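Long-range contacts in protein-glutaminase (Chryseobacterium proteolyticum, PDB 2ZK9), which deamidates glutamine side chains of protein substrates, hydrolysing the amide to a carboxylate with release of ammonia: residues L1-P6 and M54-D59; T34-D40 and F166-C172; Y43-K48 and N158-L163; N68-S72 and S125-V131; H83-V88 and K99-S105. All coordinates share one frame; numbering follows the deposited sequence.

Interaction 1 (L1-P6 and M54-D59)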
# COMPACT_ATOMS: atom_id res chain seq x y z
N LEU A 1 15.91 -11.07 9.73
CA LEU A 1 14.89 -10.10 9.38
C LEU A 1 15.20 -8.75 10.05
O LEU A 1 15.39 -8.69 11.26
CB LEU A 1 13.50 -10.70 9.75
CG LEU A 1 12.31 -9.90 9.24
CD1 LEU A 1 12.26 -9.85 7.70
CD2 LEU A 1 10.98 -10.45 9.74
N ALA A 2 15.32 -7.68 9.25
CA ALA A 2 15.71 -6.37 9.75
C ALA A 2 14.62 -5.33 9.57
O ALA A 2 14.09 -5.20 8.46
CB ALA A 2 16.97 -5.86 9.05
N SER A 3 14.30 -4.56 10.59
CA SER A 3 13.27 -3.53 10.54
C SER A 3 13.74 -2.22 9.93
O SER A 3 12.90 -1.38 9.62
CB SER A 3 12.77 -3.17 11.94
OG SER A 3 11.90 -4.23 12.35
N VAL A 4 15.05 -2.05 9.84
CA VAL A 4 15.60 -0.81 9.30
C VAL A 4 16.46 -1.12 8.11
O VAL A 4 17.40 -1.89 8.20
CB VAL A 4 16.39 0.00 10.35
CG1 VAL A 4 16.93 1.27 9.75
CG2 VAL A 4 15.54 0.29 11.57
N ILE A 5 16.14 -0.51 6.98
CA ILE A 5 16.89 -0.64 5.72
C ILE A 5 18.18 0.13 5.86
O ILE A 5 18.21 1.24 6.44
CB ILE A 5 15.97 -0.15 4.59
CG1 ILE A 5 14.95 -1.22 4.16
CG2 ILE A 5 16.69 0.37 3.35
CD1 ILE A 5 13.98 -1.67 5.22
N PRO A 6 19.32 -0.39 5.38
CA PRO A 6 20.62 0.20 5.73
C PRO A 6 20.97 1.53 5.09
O PRO A 6 21.80 2.24 5.64
CB PRO A 6 21.64 -0.85 5.30
CG PRO A 6 20.92 -1.67 4.25
CD PRO A 6 19.52 -1.72 4.73
N MET A 54 10.36 -8.53 2.58
CA MET A 54 10.80 -9.69 3.29
C MET A 54 11.66 -10.60 2.43
O MET A 54 12.61 -11.20 2.93
CB MET A 54 9.60 -10.43 3.91
CG MET A 54 8.94 -9.68 5.02
SD MET A 54 7.57 -10.51 5.80
CE MET A 54 8.32 -11.92 6.56
N ASN A 55 11.36 -10.71 1.16
CA ASN A 55 12.21 -11.48 0.25
C ASN A 55 13.64 -10.98 0.34
O ASN A 55 14.55 -11.77 0.19
CB ASN A 55 11.62 -11.40 -1.15
CG ASN A 55 10.35 -12.26 -1.40
OD1 ASN A 55 10.06 -13.22 -0.65
ND2 ASN A 55 9.69 -11.87 -2.47
N ASN A 56 13.80 -9.70 0.56
CA ASN A 56 15.07 -8.99 0.65
C ASN A 56 15.66 -8.98 2.05
O ASN A 56 16.72 -8.39 2.25
CB ASN A 56 14.93 -7.52 0.20
CG ASN A 56 14.94 -7.31 -1.28
OD1 ASN A 56 15.94 -7.07 -1.98
ND2 ASN A 56 13.79 -7.46 -1.92
N GLY A 57 15.01 -9.58 3.03
CA GLY A 57 15.48 -9.61 4.42
C GLY A 57 15.03 -8.42 5.25
O GLY A 57 15.66 -8.19 6.29
N TYR A 58 13.99 -7.69 4.86
CA TYR A 58 13.49 -6.55 5.60
C TYR A 58 12.04 -6.71 5.98
O TYR A 58 11.24 -7.31 5.26
CB TYR A 58 13.66 -5.23 4.79
CG TYR A 58 15.10 -5.03 4.41
CD1 TYR A 58 15.55 -5.16 3.11
CD2 TYR A 58 16.02 -4.72 5.39
CE1 TYR A 58 16.86 -4.99 2.78
CE2 TYR A 58 17.36 -4.60 5.09
CZ TYR A 58 17.77 -4.74 3.76
OH TYR A 58 19.08 -4.58 3.43
N ASP A 59 11.66 -6.08 7.09
CA ASP A 59 10.27 -5.88 7.42
C ASP A 59 10.00 -4.36 7.42
O ASP A 59 10.90 -3.55 7.19
CB ASP A 59 9.88 -6.58 8.71
CG ASP A 59 8.42 -6.98 8.84
OD1 ASP A 59 7.60 -6.54 8.01
OD2 ASP A 59 8.10 -7.80 9.74
O HOH W 1 11.42 -0.86 7.27

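Interaction 2 (T34-D40 and F166-C172)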
# COMPACT_ATOMS: atom_id res chain seq x y z
N THR A 34 -1.91 -4.55 -8.07
CA THR A 34 -2.97 -3.85 -8.76
C THR A 34 -3.01 -2.36 -8.42
O THR A 34 -4.06 -1.79 -8.16
CB THR A 34 -4.27 -4.57 -8.43
OG1 THR A 34 -4.40 -4.67 -7.02
CG2 THR A 34 -4.33 -5.97 -9.05
N PHE A 35 -1.84 -1.72 -8.46
CA PHE A 35 -1.73 -0.30 -8.10
C PHE A 35 -2.63 0.58 -8.99
O PHE A 35 -3.16 1.59 -8.52
CB PHE A 35 -0.31 0.19 -8.24
CG PHE A 35 0.67 -0.45 -7.29
CD1 PHE A 35 0.50 -0.37 -5.91
CD2 PHE A 35 1.79 -1.08 -7.77
CE1 PHE A 35 1.45 -0.90 -5.05
CE2 PHE A 35 2.74 -1.60 -6.91
CZ PHE A 35 2.56 -1.53 -5.55
N ARG A 36 -2.81 0.19 -10.25
CA ARG A 36 -3.64 0.96 -11.18
C ARG A 36 -5.12 0.88 -10.88
O ARG A 36 -5.87 1.58 -11.58
CB ARG A 36 -3.37 0.46 -12.60
CG ARG A 36 -3.75 -0.98 -12.86
CD ARG A 36 -3.40 -1.44 -14.24
NE ARG A 36 -3.84 -2.80 -14.46
CZ ARG A 36 -3.72 -3.47 -15.58
NH1 ARG A 36 -3.14 -2.88 -16.62
NH2 ARG A 36 -4.14 -4.71 -15.65
N TYR A 37 -5.54 0.05 -9.95
CA TYR A 37 -6.93 -0.10 -9.56
C TYR A 37 -7.10 0.30 -8.11
O TYR A 37 -7.08 -0.52 -7.21
CB TYR A 37 -7.38 -1.56 -9.75
CG TYR A 37 -8.86 -1.77 -9.48
CD1 TYR A 37 -9.82 -1.09 -10.17
CD2 TYR A 37 -9.25 -2.70 -8.52
CE1 TYR A 37 -11.18 -1.32 -9.90
CE2 TYR A 37 -10.59 -2.91 -8.27
CZ TYR A 37 -11.56 -2.24 -8.94
OH TYR A 37 -12.88 -2.52 -8.66
N PRO A 38 -7.28 1.61 -7.86
CA PRO A 38 -7.34 2.09 -6.48
C PRO A 38 -8.67 1.93 -5.80
O PRO A 38 -8.78 2.33 -4.63
CB PRO A 38 -6.93 3.57 -6.59
CG PRO A 38 -7.47 3.92 -7.93
CD PRO A 38 -7.14 2.72 -8.82
N VAL A 39 -9.68 1.39 -6.44
CA VAL A 39 -10.99 1.28 -5.84
C VAL A 39 -10.94 0.49 -4.53
O VAL A 39 -11.61 0.88 -3.57
CB VAL A 39 -11.97 0.63 -6.83
CG1 VAL A 39 -13.33 0.34 -6.19
CG2 VAL A 39 -12.18 1.49 -8.07
N ASP A 40 -10.20 -0.61 -4.50
CA ASP A 40 -10.18 -1.43 -3.31
C ASP A 40 -8.93 -2.31 -3.41
O ASP A 40 -8.18 -2.22 -4.35
CB ASP A 40 -11.47 -2.22 -3.18
CG ASP A 40 -11.95 -2.54 -1.78
OD1 ASP A 40 -13.17 -2.60 -1.59
OD2 ASP A 40 -11.11 -2.77 -0.87
N PHE A 166 -8.45 -8.91 -8.95
CA PHE A 166 -8.41 -7.56 -9.46
C PHE A 166 -7.44 -7.35 -10.60
O PHE A 166 -7.27 -6.22 -11.09
CB PHE A 166 -8.15 -6.55 -8.35
CG PHE A 166 -9.18 -6.50 -7.24
CD1 PHE A 166 -10.45 -7.04 -7.32
CD2 PHE A 166 -8.88 -5.80 -6.07
CE1 PHE A 166 -11.36 -6.92 -6.28
CE2 PHE A 166 -9.77 -5.70 -5.05
CZ PHE A 166 -11.01 -6.27 -5.14
N SER A 167 -6.78 -8.40 -11.08
CA SER A 167 -5.67 -8.32 -12.01
C SER A 167 -5.98 -7.53 -13.26
O SER A 167 -5.09 -6.81 -13.73
CB SER A 167 -5.23 -9.72 -12.38
OG SER A 167 -6.24 -10.54 -12.95
N LEU A 168 -7.17 -7.72 -13.84
CA LEU A 168 -7.48 -7.05 -15.11
C LEU A 168 -8.08 -5.66 -14.96
O LEU A 168 -8.37 -5.01 -15.98
CB LEU A 168 -8.45 -7.98 -15.89
CG LEU A 168 -7.96 -9.41 -16.03
CD1 LEU A 168 -9.05 -10.20 -16.76
CD2 LEU A 168 -6.60 -9.39 -16.73
N LEU A 169 -8.32 -5.23 -13.74
CA LEU A 169 -9.07 -4.02 -13.45
C LEU A 169 -8.12 -2.83 -13.38
O LEU A 169 -6.99 -2.93 -12.97
CB LEU A 169 -9.86 -4.17 -12.17
CG LEU A 169 -10.76 -5.42 -12.06
CD1 LEU A 169 -11.47 -5.46 -10.74
CD2 LEU A 169 -11.71 -5.56 -13.25
N SER A 170 -8.64 -1.68 -13.77
CA SER A 170 -7.88 -0.44 -13.78
C SER A 170 -8.81 0.73 -13.63
O SER A 170 -9.92 0.72 -14.09
CB SER A 170 -7.11 -0.33 -15.09
OG SER A 170 -6.18 0.73 -15.05
N GLY A 171 -8.29 1.83 -13.05
CA GLY A 171 -9.06 3.03 -12.88
C GLY A 171 -10.04 2.96 -11.72
O GLY A 171 -9.80 2.26 -10.74
N CYS A 172 -11.12 3.72 -11.84
CA CYS A 172 -12.03 3.93 -10.74
C CYS A 172 -13.35 3.21 -10.92
O CYS A 172 -14.28 3.48 -10.17
CB CYS A 172 -12.25 5.43 -10.49
SG CYS A 172 -10.68 6.34 -10.27
O HOH W 2 -4.74 -4.24 -12.16

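Interaction 3 (Y43-K48 and N158-L163)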
# COMPACT_ATOMS: atom_id res chain seq x y z
N TYR A 43 -5.25 -3.29 1.20
CA TYR A 43 -4.69 -4.21 2.19
C TYR A 43 -3.83 -5.24 1.52
O TYR A 43 -2.76 -5.62 2.02
CB TYR A 43 -5.86 -4.77 3.03
CG TYR A 43 -6.97 -5.34 2.21
CD1 TYR A 43 -8.06 -4.62 1.77
CD2 TYR A 43 -6.91 -6.67 1.80
CE1 TYR A 43 -9.08 -5.17 1.00
CE2 TYR A 43 -7.88 -7.25 1.06
CZ TYR A 43 -8.98 -6.50 0.65
OH TYR A 43 -9.94 -7.11 -0.12
N ALA A 44 -4.31 -5.79 0.40
CA ALA A 44 -3.56 -6.82 -0.34
C ALA A 44 -2.34 -6.21 -1.00
O ALA A 44 -1.25 -6.79 -0.99
CB ALA A 44 -4.49 -7.47 -1.35
N ARG A 45 -2.49 -5.01 -1.59
CA ARG A 45 -1.31 -4.38 -2.20
C ARG A 45 -0.21 -4.17 -1.16
O ARG A 45 0.96 -4.39 -1.42
CB ARG A 45 -1.67 -3.09 -2.91
CG ARG A 45 -2.71 -3.21 -4.01
CD ARG A 45 -2.76 -2.03 -4.92
NE ARG A 45 -2.99 -0.72 -4.26
CZ ARG A 45 -4.18 -0.26 -3.93
NH1 ARG A 45 -5.30 -0.92 -4.14
NH2 ARG A 45 -4.28 0.93 -3.31
N ALA A 46 -0.61 -3.70 0.03
CA ALA A 46 0.38 -3.41 1.08
C ALA A 46 1.06 -4.66 1.55
O ALA A 46 2.27 -4.70 1.78
CB ALA A 46 -0.28 -2.66 2.22
N HIS A 47 0.30 -5.77 1.72
CA HIS A 47 0.90 -6.99 2.21
C HIS A 47 1.83 -7.61 1.16
O HIS A 47 2.83 -8.23 1.52
CB HIS A 47 -0.20 -7.96 2.65
CG HIS A 47 0.11 -8.68 3.92
ND1 HIS A 47 0.52 -8.04 4.99
CD2 HIS A 47 -0.01 -9.99 4.30
CE1 HIS A 47 0.64 -8.84 6.03
NE2 HIS A 47 0.35 -10.05 5.61
N LYS A 48 1.51 -7.43 -0.11
CA LYS A 48 2.37 -7.91 -1.19
C LYS A 48 3.65 -7.09 -1.27
O LYS A 48 4.74 -7.63 -1.47
CB LYS A 48 1.64 -7.91 -2.51
CG LYS A 48 2.30 -8.70 -3.61
CD LYS A 48 2.28 -10.21 -3.39
CE LYS A 48 2.79 -10.97 -4.58
NZ LYS A 48 2.90 -12.41 -4.33
N ASN A 158 -4.86 -14.69 1.30
CA ASN A 158 -5.88 -13.70 0.95
C ASN A 158 -5.31 -12.69 -0.06
O ASN A 158 -5.95 -12.35 -1.04
CB ASN A 158 -6.42 -13.00 2.19
CG ASN A 158 -7.71 -12.31 1.87
OD1 ASN A 158 -7.75 -11.06 1.74
ND2 ASN A 158 -8.79 -13.04 1.77
N THR A 159 -4.10 -12.23 0.24
CA THR A 159 -3.43 -11.23 -0.59
C THR A 159 -3.39 -11.66 -2.02
O THR A 159 -3.78 -10.93 -2.93
CB THR A 159 -2.02 -10.98 -0.05
OG1 THR A 159 -2.04 -10.31 1.20
CG2 THR A 159 -1.20 -10.13 -1.01
N ASN A 160 -2.86 -12.86 -2.26
CA ASN A 160 -2.66 -13.31 -3.65
C ASN A 160 -3.99 -13.53 -4.33
O ASN A 160 -4.13 -13.28 -5.52
CB ASN A 160 -1.75 -14.54 -3.68
CG ASN A 160 -0.33 -14.21 -3.36
OD1 ASN A 160 0.23 -13.24 -3.92
ND2 ASN A 160 0.32 -15.03 -2.57
N CYS A 161 -4.98 -14.03 -3.59
CA CYS A 161 -6.31 -14.27 -4.16
C CYS A 161 -6.96 -12.98 -4.59
O CYS A 161 -7.54 -12.87 -5.69
CB CYS A 161 -7.21 -14.97 -3.12
SG CYS A 161 -8.69 -15.75 -3.82
N VAL A 162 -6.87 -11.94 -3.74
CA VAL A 162 -7.49 -10.64 -4.05
C VAL A 162 -6.77 -10.02 -5.22
O VAL A 162 -7.41 -9.50 -6.14
CB VAL A 162 -7.51 -9.76 -2.80
CG1 VAL A 162 -7.85 -8.34 -3.15
CG2 VAL A 162 -8.45 -10.34 -1.76
N LEU A 163 -5.44 -10.01 -5.20
CA LEU A 163 -4.71 -9.44 -6.34
C LEU A 163 -5.10 -10.13 -7.65
O LEU A 163 -5.28 -9.46 -8.67
CB LEU A 163 -3.21 -9.52 -6.13
CG LEU A 163 -2.64 -8.66 -4.98
CD1 LEU A 163 -1.16 -8.95 -4.84
CD2 LEU A 163 -2.92 -7.19 -5.22
O HOH W 3 -10.20 -9.58 1.50

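Interaction 4 (N68-S72 and S125-V131)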
# COMPACT_ATOMS: atom_id res chain seq x y z
N ASN A 68 -13.08 10.33 5.94
CA ASN A 68 -13.81 10.60 4.71
C ASN A 68 -12.73 10.80 3.64
O ASN A 68 -12.34 11.93 3.34
CB ASN A 68 -14.66 11.84 4.87
CG ASN A 68 -15.40 12.21 3.61
OD1 ASN A 68 -15.67 11.36 2.77
ND2 ASN A 68 -15.69 13.47 3.44
N LEU A 69 -12.17 9.71 3.13
CA LEU A 69 -10.98 9.78 2.28
C LEU A 69 -11.38 9.85 0.82
O LEU A 69 -12.36 9.28 0.38
CB LEU A 69 -10.09 8.56 2.52
CG LEU A 69 -9.71 8.29 3.96
CD1 LEU A 69 -8.75 7.10 4.01
CD2 LEU A 69 -9.09 9.51 4.65
N LYS A 70 -10.55 10.57 0.05
CA LYS A 70 -10.73 10.80 -1.37
C LYS A 70 -9.36 10.82 -2.02
O LYS A 70 -8.46 11.49 -1.52
CB LYS A 70 -11.39 12.18 -1.60
CG LYS A 70 -12.72 12.43 -0.99
CD LYS A 70 -13.81 11.63 -1.56
CE LYS A 70 -15.22 11.99 -1.01
NZ LYS A 70 -15.55 13.45 -1.30
N ALA A 71 -9.22 10.15 -3.17
CA ALA A 71 -7.95 10.12 -3.88
C ALA A 71 -8.21 10.17 -5.37
O ALA A 71 -9.21 9.67 -5.87
CB ALA A 71 -7.15 8.90 -3.52
N SER A 72 -7.26 10.74 -6.09
CA SER A 72 -7.33 10.81 -7.55
C SER A 72 -6.15 10.09 -8.23
O SER A 72 -5.06 10.13 -7.72
CB SER A 72 -7.25 12.26 -7.93
OG SER A 72 -7.33 12.36 -9.39
N SER A 125 -9.67 17.70 -4.92
CA SER A 125 -10.12 17.62 -6.31
C SER A 125 -11.18 16.52 -6.50
O SER A 125 -11.80 16.41 -7.56
CB SER A 125 -8.97 17.48 -7.30
OG SER A 125 -8.33 16.22 -7.21
N CYS A 126 -11.40 15.72 -5.45
CA CYS A 126 -12.43 14.68 -5.45
C CYS A 126 -13.50 15.03 -4.44
O CYS A 126 -14.20 14.09 -3.95
CB CYS A 126 -11.79 13.29 -5.20
SG CYS A 126 -10.72 12.89 -6.63
N GLY A 127 -13.63 16.27 -4.01
CA GLY A 127 -14.64 16.71 -3.09
C GLY A 127 -14.19 16.75 -1.65
O GLY A 127 -13.01 16.63 -1.34
N SER A 128 -15.16 16.97 -0.75
CA SER A 128 -14.81 17.12 0.65
C SER A 128 -14.10 15.88 1.17
O SER A 128 -14.41 14.76 0.80
CB SER A 128 -16.08 17.29 1.47
OG SER A 128 -16.80 18.46 1.05
N ALA A 129 -13.15 16.08 2.07
CA ALA A 129 -12.33 14.99 2.53
C ALA A 129 -11.70 15.35 3.86
O ALA A 129 -11.35 16.50 4.08
CB ALA A 129 -11.26 14.67 1.50
N SER A 130 -11.53 14.37 4.74
CA SER A 130 -10.89 14.61 6.02
C SER A 130 -10.37 13.30 6.61
O SER A 130 -10.94 12.24 6.39
CB SER A 130 -11.84 15.26 7.03
OG SER A 130 -13.00 14.50 7.24
N VAL A 131 -9.31 13.41 7.39
CA VAL A 131 -8.74 12.30 8.17
C VAL A 131 -9.35 12.32 9.58
O VAL A 131 -9.32 13.34 10.24
CB VAL A 131 -7.22 12.40 8.25
CG1 VAL A 131 -6.65 11.38 9.23
CG2 VAL A 131 -6.55 12.25 6.88
O HOH W 4 -14.87 15.48 5.44
O HOH W 5 -13.23 12.25 8.72

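Interaction 5 (H83-V88 and K99-S105)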
# COMPACT_ATOMS: atom_id res chain seq x y z
N HIS A 83 -7.34 3.71 4.20
CA HIS A 83 -6.32 3.31 3.27
C HIS A 83 -5.12 2.81 4.08
O HIS A 83 -4.97 3.12 5.27
CB HIS A 83 -5.95 4.48 2.34
CG HIS A 83 -5.01 4.09 1.21
ND1 HIS A 83 -5.15 2.92 0.53
CD2 HIS A 83 -3.95 4.74 0.72
CE1 HIS A 83 -4.19 2.87 -0.36
NE2 HIS A 83 -3.42 3.98 -0.29
N VAL A 84 -4.25 2.04 3.45
CA VAL A 84 -3.09 1.48 4.08
C VAL A 84 -1.96 1.42 3.05
O VAL A 84 -2.21 1.17 1.87
CB VAL A 84 -3.38 0.08 4.70
CG1 VAL A 84 -3.90 -0.91 3.70
CG2 VAL A 84 -2.17 -0.46 5.43
N ALA A 85 -0.74 1.58 3.52
CA ALA A 85 0.45 1.35 2.75
C ALA A 85 1.58 0.96 3.71
O ALA A 85 1.40 0.90 4.91
CB ALA A 85 0.81 2.57 1.90
N ILE A 86 2.75 0.63 3.13
CA ILE A 86 3.89 0.26 3.96
C ILE A 86 4.68 1.50 4.34
O ILE A 86 4.86 2.42 3.53
CB ILE A 86 4.78 -0.81 3.28
CG1 ILE A 86 5.41 -0.38 1.96
CG2 ILE A 86 4.00 -2.11 3.17
CD1 ILE A 86 6.54 -1.27 1.52
N LEU A 87 5.14 1.51 5.58
CA LEU A 87 5.90 2.57 6.20
C LEU A 87 7.29 2.00 6.52
O LEU A 87 7.42 1.17 7.42
CB LEU A 87 5.20 3.10 7.45
CG LEU A 87 5.89 4.24 8.16
CD1 LEU A 87 5.86 5.51 7.32
CD2 LEU A 87 5.30 4.46 9.52
N VAL A 88 8.28 2.36 5.71
CA VAL A 88 9.60 1.78 5.72
C VAL A 88 10.57 2.68 6.48
O VAL A 88 10.59 3.87 6.33
CB VAL A 88 10.07 1.60 4.27
CG1 VAL A 88 11.42 0.85 4.18
CG2 VAL A 88 9.02 0.84 3.48
N LYS A 99 11.68 7.59 8.03
CA LYS A 99 10.62 6.71 7.54
C LYS A 99 10.01 7.32 6.30
O LYS A 99 9.84 8.55 6.19
CB LYS A 99 9.51 6.47 8.55
CG LYS A 99 9.97 5.89 9.87
CD LYS A 99 8.80 5.43 10.73
CE LYS A 99 9.25 4.93 12.09
NZ LYS A 99 8.08 4.53 12.91
N ARG A 100 9.58 6.46 5.39
CA ARG A 100 8.82 6.86 4.20
C ARG A 100 7.73 5.85 3.92
O ARG A 100 7.93 4.66 4.13
CB ARG A 100 9.69 6.97 2.97
CG ARG A 100 10.76 8.03 2.97
CD ARG A 100 10.21 9.41 2.83
NE ARG A 100 11.30 10.43 2.75
CZ ARG A 100 11.83 10.95 3.84
NH1 ARG A 100 11.45 10.61 5.09
NH2 ARG A 100 12.79 11.85 3.65
N ILE A 101 6.61 6.33 3.39
CA ILE A 101 5.63 5.48 2.79
C ILE A 101 6.05 5.08 1.39
O ILE A 101 6.57 5.90 0.63
CB ILE A 101 4.26 6.21 2.71
CG1 ILE A 101 3.69 6.50 4.09
CG2 ILE A 101 3.28 5.48 1.82
CD1 ILE A 101 3.06 5.30 4.81
N ILE A 102 5.81 3.80 1.05
CA ILE A 102 5.83 3.36 -0.35
C ILE A 102 4.42 3.02 -0.72
O ILE A 102 3.77 2.16 -0.11
CB ILE A 102 6.81 2.20 -0.58
CG1 ILE A 102 8.26 2.69 -0.32
CG2 ILE A 102 6.63 1.66 -1.96
CD1 ILE A 102 9.33 1.62 -0.45
N ASP A 103 3.88 3.74 -1.72
CA ASP A 103 2.54 3.47 -2.18
C ASP A 103 2.41 3.93 -3.65
O ASP A 103 1.94 5.02 -3.93
CB ASP A 103 1.47 4.19 -1.37
CG ASP A 103 0.07 3.88 -1.83
OD1 ASP A 103 -0.08 3.05 -2.79
OD2 ASP A 103 -0.86 4.43 -1.24
N PRO A 104 2.79 3.08 -4.58
CA PRO A 104 2.66 3.42 -6.01
C PRO A 104 1.26 3.60 -6.51
O PRO A 104 1.10 4.05 -7.65
CB PRO A 104 3.36 2.23 -6.69
CG PRO A 104 4.36 1.74 -5.71
CD PRO A 104 3.60 1.85 -4.41
N SER A 105 0.23 3.28 -5.75
CA SER A 105 -1.14 3.63 -6.17
C SER A 105 -1.40 5.14 -6.10
O SER A 105 -2.28 5.60 -6.78
CB SER A 105 -2.22 2.84 -5.43
OG SER A 105 -2.42 3.24 -4.07

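Interaction 1 (L1-P6 and M54-D59)
Ala2 and Tyr58 lie side by side in a single backbone bridge, their CA atoms 4.7 Å apart, and the two chains run in the same direction. Two hydrogen bonds make the bridge: Ala2 N donates to Gly57 O at 3.0 Å, and Asp59 N donates to Ala2 O at 2.9 Å. One residue further on, a water spans Ser3 O and Asp59 O. Gly57, with positive phi, ends helix 42-55 in a Schellman motif, and its carbonyl faces Ala2.

Among the side chains, the Tyr58 ring does most of the work. Ala2 O sits at its edge, near the ring plane. Ile5, in one of its two modelled conformers, lays CG1 over one face, 4.0 Å from the centroid and 17° off the normal, a CH-pi contact. Pro6 comes in at about a right angle and sets CD 3.2 Å from Tyr58 OH. At the other end, Leu1 has CG opposite its own N (chi1 -171°), which lets CD1 rest 3.6 Å from Tyr58 C while CD2 lies near Asp59 OD2. The Asp59 carboxylate itself makes a salt bridge with Arg50.

The chemistry is thus divided: directed backbone bonds fix the first residues of the chain, and apolar contact around one aromatic ring carries the hold on toward helix 8-19, where Ile5 and Tyr58 both touch Thr10.

Interaction 2 (T34-D40 and F166-C172)
Phe166 offers a ring face to the edge of Tyr37, a T-shaped pair with centroids 5.3 Å apart and planes at 71°. Thr34 closes in beside it, CG2 lying 3.6 Å from Phe166 O. That same carbonyl accepts from Leu169 N, closing a type I turn that packs against the type I turn from Thr34 to Tyr37.

Ser167 contributes its backbone oxygen: Arg36 NH2 donates to Ser167 O at 3.0 Å, and the bond lies in both the guanidinium and the carbonyl plane. The Arg36 chain reaches this far by running extended from CG to NE. A water then ties Arg36 NE to Ser167 O and Leu169 O, so the guanidinium is gripped at two nitrogens along its edge.

At Leu169 the side chain drops onto Tyr37: CB stands over the ring centre, 3.7 Å from the centroid, and CD1 covers the CE2 and CZ end. Tyr37 lies alongside Leu169, pointing the same way, and its hydroxyl bonds to Pro174 O beyond the segment. Gly171 N donates to Arg36 O at 2.8 Å. Gly171 O is buried with no polar partner in the model, packed 3.3 Å from Pro38 CD. Finally Cys172 forms a disulfide with Cys76.

This is loop-on-loop packing of two type I turns, joining the chain beyond helix 157-165 to the loop before helix 42-55, near a bound sodium ion.

Interaction 3 (Y43-K48 and N158-L163)
Lys48 reaches Asn160 through a bend at its second torsion (chi2 70°); beyond it the chain is extended and carries NZ across the groove between the helices. There NZ donates to Asn160 OD1 at 2.8 Å, in the plane of the amide and on a lone pair, while Gln51 OE1 takes a second bond from the same ammonium. Tyr43 takes the less common setting, CG between its backbone N and carbonyl carbon (chi1 51°), which swings the ring toward the other helix. Its edge meets Val162 CG2. A water lies 3.0 Å from Tyr43 OH and donates to Asn158 OD1, which is also bonded to Tyr142 OH.

The axes of segments 43-48 and 158-163 approach to 8.6 Å, with a signed crossing angle of -123°. Helix 42-55 probably corresponds to the central helix of the papain-like fold, as in other members of clan CA; helix 157-165 packs across it from much later in the chain.

Where the helices come nearest, Ala44 and Thr159 have CA atoms only 4.4 Å apart, a closeness the small alanine permits. Thr159 CG2 lies 3.3 Å from Ala44 O. Its other branch, OG1, sits at the edge of the His47 ring and close to His47 CB, held by Asp153 OD2; His47 ND1 is bonded to Lys62 NZ. One turn on from Thr159, Leu163 packs its two methyls: CD2 touches Ala44 CB and Arg45 CG, and CD1 rests 3.7 Å from Lys48 CG.

Interaction 4 (N68-S72 and S125-V131)
Lys70 folds its side chain over the loop at Cys126-Ser128, bending at chi2 and chi4 (-67° and 60°) so that NZ drops between two backbone carbonyls. NZ donates to Ser128 O at 2.7 Å and to Cys126 O at 3.0 Å, each approached a little out of the carbonyl plane. The stem of the lysine is apolar packing: Lys70 CG lies 3.7 Å from Ala129 CB. Two carbonyl dipoles thus face the ammonium, and Gly127 between them turns the loop with a positive phi.

Asn68 points its side chain to the same side of the sheet as Ser130. The two form an antiparallel hydrogen-bonded pair: Ser130 N donates to Asn68 O at 2.9 Å, while the return bond from Asn68 N is weak. One water joins Asn68 ND2 to Ser130 OG on this solvent-facing side. Leu69 points the other way, though CD2 comes within 3.7 Å of Ser130 O.

Strand 69-72 pairs with strand 77-80, where Cys77 makes a disulfide with Cys126. The chain turns a corner at Asn68, leaving strand 61-66 to pair with strand 130-138 in the mixed sheet; Ala129 and Val131 rest on Val122.

Interaction 5 (H83-V88 and K99-S105)
Ile86 and Ile102 mark the dense part of this hairpin. Ile102 N donates to Ile86 O at 3.0 Å, and their side chains meet on one sheet face, Ile86 CG1 3.9 Å from Ile102 CB. Val88 shares that face and exchanges two bonds with Arg100, Val88 N to Arg100 O at 2.8 Å and Arg100 N to Val88 O at 2.9 Å. Helix 8-19 covers Ile86, Val88 and Ile102. On the other face Leu87 CD1 touches Ile101 CD1 at 3.8 Å across a non-hydrogen-bonded pair.

The side chains of Lys99 and Arg100 form the looser, more solvent-exposed part, although the Arg100 backbone is firmly paired. Lys99 stretches past Leu87 CD2 to a salt bridge with Glu61, and Arg100 curls back so that NH1 bonds to Lys99 O.

His83 NE2 donates to Asp103 OD2 at 2.8 Å; the oxygen is nearly in the ring plane and is met on its syn side, with ring and carboxylate planes 41° apart. OD2 also accepts from Trp117 NE1, while OD1 takes Ser105 OG and, in an Asx turn, Ser105 N. With Cys42 touching His83, the set is consistent with the Cys-His-Asp site of papain-like clan CA enzymes.

Overall arrangement
Interactions 3 and 5 form the interior, mostly buried, whereas interactions 1 and 4 lie at the surface on opposite sides of the chain's centre, 33 Å apart between centres; interaction 2 is partly buried. Helix 42-55 serves both interaction 1, by its C-terminal end, and interaction 3. Interactions 1, 4 and 5 all reach the mixed sheet, and Ile5 packs on Val88 where 1 meets 5. Arg45 links three contacts, touching Thr34 and Asp40 of interaction 2 and His83 and Ser105 of interaction 5. The buried contacts combine apolar packing with pointed polar bonds, His83-Asp103 among them; in interactions 2 and 4 Arg36 and Lys70 reach backbone carbonyls, and waters bridge interactions 1 to 4.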